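Local coordinates for Ser-thr phosphatase MSPP (Mycobacterium smegmatis, PDB 2JFR), which probably removes phosphate from phosphoserine and phosphothreonine in proteins, as a metal-dependent phosphatase of the PPM (PP2C) family, at residues R148-R153 with F189-D193; Y32-D36 with D224-V229; P105-I110 with P168-I173; S113-R119 with D179-S185. All blocks are in the same frame, centred on the assembly; numbering follows the deposited sequence. Where two conformers were deposited one is given.

Contact 1 (R148-R153 with F189-D193); sequences RWHPQR and FAAAD
Side chain meets backbone here between two irregular loops, one after helix 144-147 and one after strand 180-184, at the edge of the metal site: the Arg153 side chain comes within about 4 Å of a bound magnesium. The contact buries 280 Å². Residues 148-153 include a type I turn from His150 to Arg153, closed by Arg153 N to His150 O at 3.1 Å; the turn swings Arg153 back beside Arg148. The closest CA pair is Arg148 with Ala190, 6.9 Å apart. Along the other loop, Phe189 O accepts from Arg148 NE at 2.9 Å and from Arg148 NH2 at 3.0 Å, with a weak third bond from Arg153 NH2 at 3.4 Å. The Phe189 ring (chi1 -83°) presents its edge to one face of the Arg148 guanidinium, Phe189 CD1 to Arg148 NE 3.6 Å. Ala190 O lies 3.7 Å from Trp149 CZ3 and takes a bond from a water at 2.8 Å; that water also donates to Arg148 O at 2.5 Å. Ala191 is passed by the guanidinium edge, Arg148 NH2 to Ala191 C 3.4 Å. Ala192 O receives Arg148 NH2 at 2.7 Å. Asp193 then N-caps helix 194-201, its OD2 bonding Leu196 N. One buried guanidinium, on an m, t, p side chain, thus satisfies two loop carbonyls, its charge met by peptide dipoles with no carboxylate from either segment.

Contact 2 (Y32-D36 with D224-V229); sequences YAVAD and DNTTVV. With MN (manganese (II) ion), chain C; MG (magnesium ion), chain B.
Val229, with 67 Å² buried, and Val34, with 60 Å², form the apolar centre of this contact between strands 32-36 and 226-229. The strands are extended and nearly antiparallel (168°), but their axes stay 7.4 Å apart at closest approach, and Tyr32 opposite Val229 and Val34 opposite Thr227 both have CA atoms 7.2 Å apart. That is too wide for backbone pairing, so the strands face one another from different sheets. Both valines are in the t rotamer with CB directed at the other strand, which brings Val34 CG2 to 3.7 Å from Val229 CG2. Tyr32 (chi1 m) extends the patch, CD1 to Val229 CG1 3.9 Å. Thr227 adds 30 Å²; its methyl CG2 lies 4.4 Å from Val34 CG1, while its OG1 bonds Asp23 and Thr12. At the far end, Asp36 OD2 and Asp224 OD2 remain 4.2 Å apart because each binds the manganese at 2.1 Å, joined there by Asp186. Asp36 OD1 binds magnesium at 2.0 Å, and a water bridges the metals, 2.2 Å from Mn and 2.1 Å from Mg, and lies 2.6 Å from Asp224 OD1. A sandwich core ending in an aspartate-bound, water-bridged binuclear metal centre is the signature of the PPM phosphatase fold.

Contact 3 (P105-I110 with P168-I173); sequences PLVVNI and PDVFGI
Strand 169-172 is the edge strand of the sandwich sheet that also holds 31-38 and 89-96. It lies antiparallel to strand 106-110, axes 4.7 Å apart at closest and inclined by 167°. Val107 N to Phe171 O and Asn109 N to Asp169 O, both 2.9 Å, mark the hydrogen-bonded pairs. On the face of Leu106 and Val108, Val170 (t) settles between them beneath helix 63-81: its CG1 is 4.2 Å from Leu106 CD1 and its CG2 4.2 Å from Val108 CG1. Leu106 CD1 leans over side-chain-free Gly172 (N at 3.8 Å), and Val108 CG1 abuts Pro168 CB at 3.7 Å. Ile173 (m, t) folds back, its CG1 3.9 Å from Val107 CG1, and both residues meet Leu115 of the other sheet. A water joins Asn109 OD1 (3.0 Å) to Asp169 OD2 (2.7 Å). Chemically, the Val108 face is apolar and the other mixed: Val107 and Ile173 at one end, at the other Asp169, salt-bridged to Arg138 and Arg158 and hydrogen-bonded to His130.

Contact 4 (S113-R119 with D179-S185); sequences SPLYRIR and DRLLISS
Tyr116 (chi1 m) lays its ring beside Leu182 (chi1 t), CD2 to CD2 3.8 Å, with its edge 4.0 Å from Ser184 (Tyr116 CE2 to Ser184 CB). Beyond the ring, a water spans Tyr116 OH at 3.0 Å and Ser185 O at 2.9 Å. On the same face Ile118 (m, t) touches Leu182, CD1 to CB 3.9 Å. The backbones are extended and antiparallel, axes 4.6 Å apart at closest and inclined by 154°. The hydrogen-bonded pairs are Tyr116 with Leu182 and Ile118 with Arg180: Tyr116 N to Leu182 O 2.8 Å, Leu182 N to Tyr116 O 2.9 Å, Ile118 N to Arg180 O 2.8 Å, Arg180 N to Ile118 O 3.0 Å. Ser184 N to Pro114 O, 2.9 Å, completes the ladder. These are neighbouring inner strands of one antiparallel sheet of the PPM beta-sandwich, 180-184 being flanked on its other side by 226-233. On the face turned to the second sheet, Leu115 CD1 approaches Leu181 CB at 4.2 Å and Ile183 CG1 at 4.1 Å; Ile183 reaches Tyr32 and Val34. At the end remote from the metals Arg119 forms a two-pronged salt bridge with Asp179, NE to OD1 2.9 Å and NH2 to OD2 2.8 Å.

In the fold
Contacts 3 and 4 each pair strands within one sheet of the sandwich, whereas contact 2 spans the two sheets. Contact 4 hands directly on to contact 2, since strands 180-184 and 226-233 are neighbours: Val229 O lies 2.8 Å from Ile183 N, and Thr227 O 2.9 Å from Ser185 N. Contacts 3 and 4 meet in the interior, Val107 CB to Leu115 CD2 3.8 Å. Contact 1 touches contact 4 through Phe189 CD2 and Tyr116 OH, 3.2 Å apart. The metal centre lies at contact 2; the Ser185 side chain comes within about 5 Å of manganese, that of Arg153 within about 4 Å of a magnesium, and that of Ile110 remains about 13 Å from manganese.

Contact 1 (R148-R153 with F189-D193)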
# COMPACT_ATOMS: atom_id res chain seq x y z
N ARG A 148 15.85 3.57 -1.95
CA ARG A 148 15.43 2.92 -3.19
C ARG A 148 16.50 2.00 -3.73
O ARG A 148 16.19 1.06 -4.42
CB ARG A 148 15.10 3.84 -4.43
CG ARG A 148 13.97 4.68 -4.18
CD ARG A 148 13.70 5.61 -5.29
NE ARG A 148 13.28 4.96 -6.53
CZ ARG A 148 13.20 5.51 -7.74
NH1 ARG A 148 13.44 6.79 -7.89
NH2 ARG A 148 12.84 4.78 -8.78
N TRP A 149 17.79 2.34 -3.44
CA TRP A 149 18.93 1.66 -4.02
C TRP A 149 19.66 0.83 -3.04
O TRP A 149 20.64 0.17 -3.39
CB TRP A 149 19.88 2.71 -4.71
CG TRP A 149 19.07 3.75 -5.44
CD1 TRP A 149 18.99 5.05 -5.16
CD2 TRP A 149 18.22 3.49 -6.61
NE1 TRP A 149 18.13 5.69 -6.03
CE2 TRP A 149 17.65 4.74 -6.92
CE3 TRP A 149 17.89 2.36 -7.31
CZ2 TRP A 149 16.74 4.93 -8.00
CZ3 TRP A 149 17.02 2.52 -8.37
CH2 TRP A 149 16.48 3.79 -8.67
N HIS A 150 19.17 0.79 -1.81
CA HIS A 150 19.87 0.08 -0.73
C HIS A 150 19.83 -1.40 -1.02
O HIS A 150 18.76 -1.94 -1.39
CB HIS A 150 19.24 0.40 0.62
CG HIS A 150 20.00 -0.11 1.80
ND1 HIS A 150 20.02 -1.37 2.16
CD2 HIS A 150 20.81 0.54 2.64
CE1 HIS A 150 20.81 -1.55 3.16
NE2 HIS A 150 21.31 -0.38 3.51
N PRO A 151 20.93 -2.09 -0.84
CA PRO A 151 20.96 -3.49 -1.24
C PRO A 151 20.13 -4.41 -0.41
O PRO A 151 19.95 -5.57 -0.78
CB PRO A 151 22.46 -3.80 -1.12
CG PRO A 151 22.99 -2.84 -0.10
CD PRO A 151 22.24 -1.61 -0.44
N GLN A 152 19.57 -4.00 0.70
CA GLN A 152 18.68 -4.84 1.47
C GLN A 152 17.29 -4.22 1.58
O GLN A 152 16.51 -4.58 2.45
CB GLN A 152 19.18 -5.18 2.90
CG GLN A 152 20.23 -6.33 2.79
CD GLN A 152 21.58 -5.73 2.44
OE1 GLN A 152 22.03 -4.72 3.01
NE2 GLN A 152 22.30 -6.36 1.53
N ARG A 153 16.94 -3.39 0.62
CA ARG A 153 15.60 -2.82 0.46
C ARG A 153 14.52 -3.90 0.46
O ARG A 153 13.37 -3.68 0.84
CB ARG A 153 15.62 -1.95 -0.81
CG ARG A 153 14.74 -2.38 -1.94
CD ARG A 153 14.14 -1.28 -2.75
NE ARG A 153 13.16 -0.36 -2.22
CZ ARG A 153 12.55 0.46 -3.07
NH1 ARG A 153 11.64 1.32 -2.56
NH2 ARG A 153 12.77 0.45 -4.39
N PHE A 189 8.45 2.31 -7.40
CA PHE A 189 9.71 2.99 -7.23
C PHE A 189 10.91 2.10 -7.42
O PHE A 189 12.03 2.40 -7.06
CB PHE A 189 9.76 3.76 -5.90
CG PHE A 189 9.12 5.13 -5.94
CD1 PHE A 189 9.92 6.27 -6.08
CD2 PHE A 189 7.75 5.27 -5.79
CE1 PHE A 189 9.36 7.52 -6.09
CE2 PHE A 189 7.19 6.52 -5.80
CZ PHE A 189 7.99 7.65 -5.95
N ALA A 190 10.73 0.93 -8.06
CA ALA A 190 11.86 0.02 -8.27
C ALA A 190 12.94 0.63 -9.11
O ALA A 190 14.11 0.25 -8.94
CB ALA A 190 11.37 -1.25 -8.94
N ALA A 191 12.59 1.46 -10.12
CA ALA A 191 13.54 1.86 -11.13
C ALA A 191 13.30 3.21 -11.78
O ALA A 191 14.26 3.83 -12.20
CB ALA A 191 13.59 0.80 -12.27
N ALA A 192 12.05 3.60 -11.97
CA ALA A 192 11.77 4.73 -12.82
C ALA A 192 12.23 6.02 -12.25
O ALA A 192 12.42 6.22 -11.06
CB ALA A 192 10.26 4.79 -13.01
N ASP A 193 12.40 7.00 -13.14
CA ASP A 193 12.72 8.35 -12.75
C ASP A 193 11.61 8.92 -11.87
O ASP A 193 10.45 8.92 -12.25
CB ASP A 193 12.85 9.20 -14.05
CG ASP A 193 13.28 10.63 -13.75
OD1 ASP A 193 14.49 10.77 -13.91
OD2 ASP A 193 12.49 11.50 -13.49
O HOH W 1 14.73 0.12 -6.19

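Contact 2 (Y32-D36 with D224-V229)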
# COMPACT_ATOMS: atom_id res chain seq x y z
N TYR A 32 -9.57 1.68 1.24
CA TYR A 32 -8.64 1.51 0.12
C TYR A 32 -7.45 0.77 0.64
O TYR A 32 -6.96 1.05 1.72
CB TYR A 32 -8.23 2.87 -0.44
CG TYR A 32 -9.44 3.63 -0.95
CD1 TYR A 32 -9.91 3.42 -2.22
CD2 TYR A 32 -10.15 4.47 -0.13
CE1 TYR A 32 -11.02 4.07 -2.70
CE2 TYR A 32 -11.32 5.11 -0.61
CZ TYR A 32 -11.70 4.88 -1.87
OH TYR A 32 -12.87 5.52 -2.32
N ALA A 33 -6.89 -0.16 -0.15
CA ALA A 33 -5.73 -0.88 0.36
C ALA A 33 -4.92 -1.48 -0.78
O ALA A 33 -5.45 -1.80 -1.86
CB ALA A 33 -6.15 -2.00 1.32
N VAL A 34 -3.66 -1.68 -0.49
CA VAL A 34 -2.75 -2.50 -1.29
C VAL A 34 -2.10 -3.52 -0.38
O VAL A 34 -1.71 -3.21 0.74
CB VAL A 34 -1.69 -1.63 -1.99
CG1 VAL A 34 -0.62 -2.47 -2.69
CG2 VAL A 34 -2.34 -0.66 -2.95
N ALA A 35 -1.94 -4.72 -0.93
CA ALA A 35 -1.21 -5.80 -0.25
C ALA A 35 -0.22 -6.40 -1.24
O ALA A 35 -0.62 -6.83 -2.32
CB ALA A 35 -2.18 -6.86 0.26
N ASP A 36 1.04 -6.41 -0.87
CA ASP A 36 2.10 -6.97 -1.73
C ASP A 36 2.55 -8.29 -1.11
O ASP A 36 3.24 -8.32 -0.10
CB ASP A 36 3.27 -5.98 -1.80
CG ASP A 36 4.44 -6.50 -2.62
OD1 ASP A 36 4.41 -7.72 -2.94
OD2 ASP A 36 5.33 -5.69 -2.92
N ASP A 224 9.25 -5.69 -10.84
CA ASP A 224 8.30 -6.17 -9.86
C ASP A 224 6.90 -5.92 -10.36
O ASP A 224 6.67 -5.15 -11.28
CB ASP A 224 8.53 -5.53 -8.48
CG ASP A 224 7.86 -6.16 -7.31
OD1 ASP A 224 7.26 -7.27 -7.46
OD2 ASP A 224 7.99 -5.57 -6.17
N ASN A 225 5.95 -6.59 -9.73
CA ASN A 225 4.56 -6.19 -9.80
C ASN A 225 4.39 -4.75 -9.29
O ASN A 225 5.05 -4.40 -8.31
CB ASN A 225 3.74 -7.10 -8.88
CG ASN A 225 3.95 -8.58 -9.04
OD1 ASN A 225 3.85 -9.31 -8.04
ND2 ASN A 225 4.19 -9.09 -10.22
N THR A 226 3.55 -3.98 -9.95
CA THR A 226 3.22 -2.63 -9.49
C THR A 226 1.73 -2.51 -9.38
O THR A 226 1.01 -2.80 -10.34
CB THR A 226 3.79 -1.57 -10.48
OG1 THR A 226 5.21 -1.68 -10.50
CG2 THR A 226 3.43 -0.17 -10.02
N THR A 227 1.26 -2.02 -8.25
CA THR A 227 -0.16 -1.82 -7.98
C THR A 227 -0.33 -0.48 -7.34
O THR A 227 0.41 -0.14 -6.42
CB THR A 227 -0.67 -2.96 -7.10
OG1 THR A 227 -0.42 -4.18 -7.77
CG2 THR A 227 -2.16 -2.85 -6.79
N VAL A 228 -1.32 0.27 -7.79
CA VAL A 228 -1.56 1.62 -7.34
C VAL A 228 -3.06 1.84 -7.12
O VAL A 228 -3.91 1.36 -7.87
CB VAL A 228 -0.99 2.64 -8.33
CG1 VAL A 228 0.51 2.61 -8.35
CG2 VAL A 228 -1.55 2.47 -9.74
N VAL A 229 -3.35 2.61 -6.07
CA VAL A 229 -4.70 3.06 -5.75
C VAL A 229 -4.60 4.56 -5.54
O VAL A 229 -3.82 5.04 -4.71
CB VAL A 229 -5.22 2.38 -4.50
CG1 VAL A 229 -6.61 2.92 -4.14
CG2 VAL A 229 -5.24 0.87 -4.66
MN MN C . 6.77 -5.79 -4.45
MG MG B . 5.33 -9.21 -3.89
O HOH W 2 6.62 -7.94 -5.00
O HOH W 3 3.84 -8.91 -5.29
O HOH W 4 5.95 -10.88 -4.94
O HOH W 5 6.93 -9.19 -2.61
O HOH W 6 8.24 -6.51 -3.20

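Contact 3 (P105-I110 with P168-I173)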
# COMPACT_ATOMS: atom_id res chain seq x y z
N PRO A 105 -9.27 10.82 8.42
CA PRO A 105 -8.62 9.78 7.58
C PRO A 105 -7.51 9.09 8.34
O PRO A 105 -6.74 9.73 9.09
CB PRO A 105 -8.14 10.54 6.38
CG PRO A 105 -9.17 11.66 6.25
CD PRO A 105 -9.37 12.09 7.67
N LEU A 106 -7.41 7.79 8.14
CA LEU A 106 -6.49 6.94 8.91
C LEU A 106 -5.76 5.99 7.99
O LEU A 106 -6.37 5.45 7.07
CB LEU A 106 -7.32 6.15 9.94
CG LEU A 106 -6.50 5.48 11.07
CD1 LEU A 106 -6.01 6.51 12.04
CD2 LEU A 106 -7.35 4.47 11.75
N VAL A 107 -4.49 5.80 8.26
CA VAL A 107 -3.68 4.74 7.59
C VAL A 107 -3.25 3.74 8.60
O VAL A 107 -2.84 4.05 9.74
CB VAL A 107 -2.52 5.33 6.80
CG1 VAL A 107 -1.54 6.14 7.64
CG2 VAL A 107 -1.76 4.24 6.02
N VAL A 108 -3.32 2.46 8.20
CA VAL A 108 -2.78 1.33 8.95
C VAL A 108 -1.85 0.60 7.99
O VAL A 108 -2.25 0.27 6.88
CB VAL A 108 -3.91 0.42 9.45
CG1 VAL A 108 -3.30 -0.75 10.24
CG2 VAL A 108 -4.92 1.18 10.28
N ASN A 109 -0.60 0.37 8.41
CA ASN A 109 0.35 -0.16 7.45
C ASN A 109 1.36 -1.07 8.12
O ASN A 109 1.84 -0.85 9.23
CB ASN A 109 1.05 0.95 6.67
CG ASN A 109 1.90 1.94 7.56
OD1 ASN A 109 3.12 1.90 7.46
ND2 ASN A 109 1.21 2.70 8.34
N ILE A 110 1.71 -2.10 7.36
CA ILE A 110 2.73 -3.07 7.73
C ILE A 110 3.46 -3.46 6.47
O ILE A 110 2.84 -3.86 5.47
CB ILE A 110 2.08 -4.23 8.53
CG1 ILE A 110 3.18 -5.11 9.14
CG2 ILE A 110 1.03 -4.97 7.75
CD1 ILE A 110 2.68 -6.12 10.10
N PRO A 168 0.95 -3.26 13.45
CA PRO A 168 1.00 -2.32 12.35
C PRO A 168 1.19 -0.89 12.89
O PRO A 168 0.83 -0.57 14.00
CB PRO A 168 -0.38 -2.44 11.68
CG PRO A 168 -1.30 -2.81 12.76
CD PRO A 168 -0.45 -3.77 13.61
N ASP A 169 1.73 -0.03 12.04
CA ASP A 169 1.67 1.39 12.30
C ASP A 169 0.23 1.87 12.04
O ASP A 169 -0.43 1.36 11.13
CB ASP A 169 2.62 2.14 11.42
CG ASP A 169 4.09 2.00 11.78
OD1 ASP A 169 4.40 1.48 12.90
OD2 ASP A 169 4.94 2.36 10.95
N VAL A 170 -0.21 2.83 12.82
CA VAL A 170 -1.56 3.39 12.77
C VAL A 170 -1.43 4.88 12.93
O VAL A 170 -0.91 5.31 13.96
CB VAL A 170 -2.43 2.82 13.88
CG1 VAL A 170 -3.84 3.43 13.81
CG2 VAL A 170 -2.45 1.31 13.81
N PHE A 171 -1.91 5.72 12.01
CA PHE A 171 -1.83 7.14 12.26
C PHE A 171 -2.84 7.86 11.39
O PHE A 171 -3.22 7.42 10.29
CB PHE A 171 -0.44 7.73 11.98
CG PHE A 171 -0.15 8.83 13.00
CD1 PHE A 171 0.20 8.51 14.26
CD2 PHE A 171 -0.30 10.19 12.68
CE1 PHE A 171 0.43 9.51 15.20
CE2 PHE A 171 -0.06 11.16 13.62
CZ PHE A 171 0.27 10.82 14.88
N GLY A 172 -3.24 9.05 11.83
CA GLY A 172 -4.03 9.91 11.00
C GLY A 172 -3.25 10.35 9.79
O GLY A 172 -2.05 10.47 9.77
N ILE A 173 -4.01 10.66 8.73
CA ILE A 173 -3.49 11.20 7.50
C ILE A 173 -3.84 12.69 7.44
O ILE A 173 -5.04 13.02 7.49
CB ILE A 173 -4.08 10.51 6.24
CG1 ILE A 173 -3.95 8.97 6.34
CG2 ILE A 173 -3.43 11.06 5.00
CD1 ILE A 173 -4.80 8.27 5.33
O HOH W 7 4.29 4.17 9.03

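Contact 4 (S113-R119 with D179-S185)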
# COMPACT_ATOMS: atom_id res chain seq x y z
N SER A 113 4.58 -1.06 1.36
CA SER A 113 3.72 -0.55 0.28
C SER A 113 3.26 0.85 0.63
O SER A 113 2.34 1.00 1.43
CB SER A 113 2.52 -1.47 0.11
OG SER A 113 2.91 -2.81 -0.19
N PRO A 114 3.90 1.90 0.18
CA PRO A 114 3.69 3.20 0.84
C PRO A 114 2.40 3.88 0.51
O PRO A 114 1.77 3.70 -0.55
CB PRO A 114 4.88 4.04 0.40
CG PRO A 114 5.88 3.05 -0.14
CD PRO A 114 5.00 2.00 -0.79
N LEU A 115 2.03 4.78 1.43
CA LEU A 115 1.04 5.82 1.19
C LEU A 115 1.78 7.13 0.92
O LEU A 115 2.66 7.51 1.67
CB LEU A 115 0.17 5.99 2.42
CG LEU A 115 -0.79 7.19 2.40
CD1 LEU A 115 -1.82 7.04 1.32
CD2 LEU A 115 -1.42 7.38 3.77
N TYR A 116 1.34 7.81 -0.13
CA TYR A 116 1.82 9.12 -0.50
C TYR A 116 0.69 10.12 -0.51
O TYR A 116 -0.46 9.76 -0.84
CB TYR A 116 2.44 9.14 -1.91
CG TYR A 116 3.45 8.07 -2.19
CD1 TYR A 116 4.80 8.29 -2.07
CD2 TYR A 116 3.03 6.78 -2.58
CE1 TYR A 116 5.72 7.25 -2.35
CE2 TYR A 116 3.91 5.78 -2.87
CZ TYR A 116 5.24 6.01 -2.75
OH TYR A 116 6.12 4.98 -3.02
N ARG A 117 1.03 11.37 -0.23
CA ARG A 117 0.11 12.49 -0.49
C ARG A 117 0.69 13.31 -1.60
O ARG A 117 1.86 13.61 -1.62
CB ARG A 117 -0.05 13.36 0.73
CG ARG A 117 -1.07 14.49 0.55
CD ARG A 117 -1.16 15.41 1.75
NE ARG A 117 0.15 16.02 1.92
CZ ARG A 117 0.71 16.33 3.06
NH1 ARG A 117 0.02 16.24 4.17
NH2 ARG A 117 1.94 16.80 3.04
N ILE A 118 -0.21 13.68 -2.53
CA ILE A 118 0.11 14.53 -3.66
C ILE A 118 -0.63 15.82 -3.44
O ILE A 118 -1.86 15.85 -3.39
CB ILE A 118 -0.27 13.76 -4.93
CG1 ILE A 118 0.50 12.45 -4.95
CG2 ILE A 118 -0.05 14.55 -6.22
CD1 ILE A 118 -0.08 11.33 -5.75
N ARG A 119 0.13 16.91 -3.24
CA ARG A 119 -0.41 18.21 -2.89
C ARG A 119 0.42 19.27 -3.59
O ARG A 119 1.65 19.27 -3.43
CB ARG A 119 -0.42 18.42 -1.36
CG ARG A 119 -0.79 19.77 -0.88
CD ARG A 119 -0.49 19.91 0.65
NE ARG A 119 -1.62 19.25 1.24
CZ ARG A 119 -1.76 19.21 2.57
NH1 ARG A 119 -0.80 19.71 3.35
NH2 ARG A 119 -2.86 18.67 3.00
N ASP A 179 -6.37 17.40 -2.19
CA ASP A 179 -5.26 16.46 -2.13
C ASP A 179 -5.61 15.20 -2.89
O ASP A 179 -6.77 14.83 -3.07
CB ASP A 179 -4.93 16.13 -0.69
CG ASP A 179 -4.35 17.21 0.14
OD1 ASP A 179 -3.80 18.17 -0.42
OD2 ASP A 179 -4.41 17.06 1.36
N ARG A 180 -4.57 14.48 -3.29
CA ARG A 180 -4.66 13.17 -3.83
C ARG A 180 -3.85 12.24 -2.94
O ARG A 180 -2.74 12.59 -2.55
CB ARG A 180 -4.16 13.13 -5.27
CG ARG A 180 -4.02 11.75 -5.86
CD ARG A 180 -3.65 11.82 -7.33
NE ARG A 180 -4.85 12.16 -8.11
CZ ARG A 180 -4.85 12.34 -9.41
NH1 ARG A 180 -3.72 12.25 -10.09
NH2 ARG A 180 -5.97 12.63 -10.01
N LEU A 181 -4.41 11.07 -2.63
CA LEU A 181 -3.66 10.04 -1.94
C LEU A 181 -3.33 8.94 -2.94
O LEU A 181 -4.13 8.62 -3.81
CB LEU A 181 -4.47 9.46 -0.78
CG LEU A 181 -4.91 10.45 0.26
CD1 LEU A 181 -5.70 9.74 1.34
CD2 LEU A 181 -3.72 11.18 0.90
N LEU A 182 -2.16 8.35 -2.77
CA LEU A 182 -1.70 7.22 -3.57
C LEU A 182 -1.22 6.16 -2.65
O LEU A 182 -0.32 6.41 -1.84
CB LEU A 182 -0.58 7.67 -4.51
CG LEU A 182 0.20 6.51 -5.23
CD1 LEU A 182 -0.68 5.77 -6.18
CD2 LEU A 182 1.41 7.09 -5.98
N ILE A 183 -1.75 4.95 -2.78
CA ILE A 183 -1.19 3.78 -2.13
C ILE A 183 -0.50 2.97 -3.24
O ILE A 183 -1.12 2.74 -4.28
CB ILE A 183 -2.21 2.91 -1.42
CG1 ILE A 183 -3.19 3.71 -0.57
CG2 ILE A 183 -1.49 1.86 -0.60
CD1 ILE A 183 -4.33 2.87 -0.03
N SER A 184 0.72 2.53 -3.04
CA SER A 184 1.40 1.75 -4.05
C SER A 184 2.14 0.59 -3.42
O SER A 184 2.64 0.68 -2.32
CB SER A 184 2.37 2.64 -4.78
OG SER A 184 2.96 1.99 -5.88
N SER A 185 2.27 -0.49 -4.20
CA SER A 185 3.30 -1.46 -3.87
C SER A 185 4.66 -0.86 -4.19
O SER A 185 4.80 0.13 -4.92
CB SER A 185 3.08 -2.80 -4.53
OG SER A 185 3.18 -2.66 -5.94
O HOH W 8 6.68 2.33 -4.42